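Local coordinates for protein meso-diaminopimelate dehydrogenase (Clostridium tetani, PDB 3WGY) that catalyses the NADP-dependent oxidative deamination of meso-diaminopimelate, here as a multiply substituted variant crystallised with 4-methyl-2-oxovalerate, at residues 169-174 / 197-202. The protein carries 6 engineered substitutions. Residues are numbered along the deposited sequence; the frame is centred on the assembly and turned at random.
Sequences GIQYII and HEMVCY. Engineered in segment 169-174: I173 (natural residue Thr). Engineered in segment 197-202: M199 (natural residue Arg).
Y172 and Y202 both turn CG anti to their own carbonyl carbon (chi1 -67° in each), and on the same face of the antiparallel pair their rings meet rim to rim. The planes stand at 82°, and Y202 CE1 comes 3.6 Å from Y172 CE2 at the edge of that ring. Farther along this face, I174 CD1 rests 3.7 Å from V200 CG2. On the other face Q171 bends at chi2 (-91°), which turns CD, and the amide NE2 beyond it makes a weak hydrogen bond of 3.4 Å to M199 SD. The engineered residues I173 and M199 lie side by side, pointing the same way, with I173 CG1 4.0 Å from M199 CG; I173 CG2 meets H197 CB at 3.7 Å. Between the two faces the backbones join: I170-Y202, Y172-V200 and I174-E198 are hydrogen-bonded antiparallel pairs, Q171-C201 and I173-M199 non-hydrogen-bonded ones. Q171 OE1 bonds weakly to S153 N, and the Q171 side chain lies about 6 Å from the bound oxo acid, whose pocket includes S153. Within the C-terminal family domain, strands 166-175 and 197-205 are the central pair of a mixed sheet, with 151-152 beside 166-175, 230-234 beside 197-205, and helix 154-162 packed on Q171, M199 and C201.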
loop_
_atom_site.group_PDB
_atom_site.type_symbol
_atom_site.label_atom_id
_atom_site.label_comp_id
_atom_site.label_asym_id
_atom_site.label_seq_id
_atom_site.Cartn_x
_atom_site.Cartn_y
_atom_site.Cartn_z
ATOM N N GLY B 169 4.592 36.240 0.524
ATOM C CA GLY B 169 4.392 35.269 -0.533
ATOM C C GLY B 169 4.422 33.825 -0.071
ATOM O O GLY B 169 4.687 33.528 1.091
ATOM N N ILE B 170 4.147 32.924 -1.001
ATOM C CA ILE B 170 4.135 31.498 -0.713
ATOM C C ILE B 170 4.580 30.725 -1.955
ATOM O O ILE B 170 4.339 31.155 -3.084
ATOM C CB ILE B 170 2.707 31.039 -0.302
ATOM C CG1 ILE B 170 2.731 29.584 0.183
ATOM C CG2 ILE B 170 1.762 31.166 -1.496
ATOM C CD1 ILE B 170 1.442 29.144 0.880
ATOM N N GLN B 171 5.236 29.591 -1.739
ATOM C CA GLN B 171 5.708 28.742 -2.831
ATOM C C GLN B 171 5.048 27.369 -2.745
ATOM O O GLN B 171 4.669 26.926 -1.662
ATOM C CB GLN B 171 7.240 28.568 -2.758
ATOM C CG GLN B 171 7.816 27.540 -3.754
ATOM C CD GLN B 171 7.920 26.117 -3.197
ATOM O OE1 GLN B 171 7.179 25.726 -2.294
ATOM N NE2 GLN B 171 8.839 25.331 -3.757
ATOM N N TYR B 172 4.910 26.715 -3.894
ATOM C CA TYR B 172 4.344 25.375 -3.988
ATOM C C TYR B 172 5.202 24.552 -4.939
ATOM O O TYR B 172 5.632 25.051 -5.981
ATOM C CB TYR B 172 2.934 25.389 -4.587
ATOM C CG TYR B 172 1.869 26.043 -3.749
ATOM C CD1 TYR B 172 1.313 25.387 -2.646
ATOM C CD2 TYR B 172 1.403 27.317 -4.066
ATOM C CE1 TYR B 172 0.317 25.990 -1.884
ATOM C CE2 TYR B 172 0.414 27.926 -3.316
ATOM C CZ TYR B 172 -0.126 27.258 -2.229
ATOM O OH TYR B 172 -1.117 27.860 -1.502
ATOM N N ILE B 173 5.459 23.301 -4.578
ATOM C CA ILE B 173 6.194 22.399 -5.454
ATOM C C ILE B 173 5.046 21.574 -6.008
ATOM O O ILE B 173 4.162 21.157 -5.256
ATOM C CB ILE B 173 7.176 21.472 -4.694
ATOM C CG1 ILE B 173 8.302 22.297 -4.060
ATOM C CG2 ILE B 173 7.777 20.461 -5.665
ATOM C CD1 ILE B 173 9.384 21.472 -3.353
ATOM N N ILE B 174 5.030 21.355 -7.313
ATOM C CA ILE B 174 3.941 20.600 -7.909
ATOM C C ILE B 174 4.429 19.615 -8.951
ATOM O O ILE B 174 5.247 19.959 -9.807
ATOM C CB ILE B 174 2.925 21.533 -8.611
ATOM C CG1 ILE B 174 2.494 22.665 -7.676
ATOM C CG2 ILE B 174 1.717 20.719 -9.081
ATOM C CD1 ILE B 174 1.552 23.664 -8.340
ATOM N N HIS B 197 9.072 17.987 -11.184
ATOM C CA HIS B 197 8.289 18.989 -10.468
ATOM C C HIS B 197 8.536 20.415 -10.938
ATOM O O HIS B 197 9.644 20.769 -11.342
ATOM C CB HIS B 197 8.598 18.971 -8.962
ATOM C CG HIS B 197 8.470 17.627 -8.313
ATOM N ND1 HIS B 197 9.450 16.659 -8.410
ATOM C CD2 HIS B 197 7.501 17.108 -7.520
ATOM C CE1 HIS B 197 9.092 15.603 -7.699
ATOM N NE2 HIS B 197 7.914 15.850 -7.152
ATOM N N GLU B 198 7.494 21.237 -10.850
ATOM C CA GLU B 198 7.598 22.647 -11.206
ATOM C C GLU B 198 7.312 23.409 -9.914
ATOM O O GLU B 198 6.854 22.826 -8.927
ATOM C CB GLU B 198 6.565 23.032 -12.270
ATOM C CG GLU B 198 5.162 23.225 -11.733
ATOM C CD GLU B 198 4.184 23.732 -12.785
ATOM O OE1 GLU B 198 4.437 24.800 -13.380
ATOM O OE2 GLU B 198 3.154 23.067 -13.016
ATOM N N MET B 199 7.591 24.703 -9.905
ATOM C CA MET B 199 7.338 25.501 -8.719
ATOM C C MET B 199 6.513 26.730 -9.058
ATOM O O MET B 199 6.782 27.422 -10.039
ATOM C CB MET B 199 8.659 25.895 -8.059
ATOM C CG MET B 199 9.171 24.834 -7.087
ATOM S SD MET B 199 10.845 25.159 -6.532
ATOM C CE MET B 199 11.462 23.487 -6.299
ATOM N N VAL B 200 5.493 26.976 -8.245
ATOM C CA VAL B 200 4.602 28.106 -8.447
ATOM C C VAL B 200 4.623 28.994 -7.215
ATOM O O VAL B 200 4.491 28.523 -6.077
ATOM C CB VAL B 200 3.152 27.632 -8.711
ATOM C CG1 VAL B 200 2.253 28.828 -9.063
ATOM C CG2 VAL B 200 3.141 26.614 -9.842
ATOM N N CYS B 201 4.803 30.287 -7.445
ATOM C CA CYS B 201 4.839 31.238 -6.350
ATOM C C CYS B 201 3.712 32.240 -6.493
ATOM O O CYS B 201 3.296 32.583 -7.600
ATOM C CB CYS B 201 6.172 31.989 -6.331
ATOM S SG CYS B 201 7.640 30.965 -6.093
ATOM N N TYR B 202 3.200 32.689 -5.356
ATOM C CA TYR B 202 2.153 33.692 -5.330
ATOM C C TYR B 202 2.752 34.771 -4.450
ATOM O O TYR B 202 2.956 34.570 -3.252
ATOM C CB TYR B 202 0.868 33.125 -4.733
ATOM C CG TYR B 202 0.239 32.060 -5.606
ATOM C CD1 TYR B 202 0.711 30.744 -5.592
ATOM C CD2 TYR B 202 -0.807 32.380 -6.478
ATOM C CE1 TYR B 202 0.155 29.773 -6.424
ATOM C CE2 TYR B 202 -1.364 31.428 -7.314
ATOM C CZ TYR B 202 -0.882 30.126 -7.284
ATOM O OH TYR B 202 -1.438 29.189 -8.121
#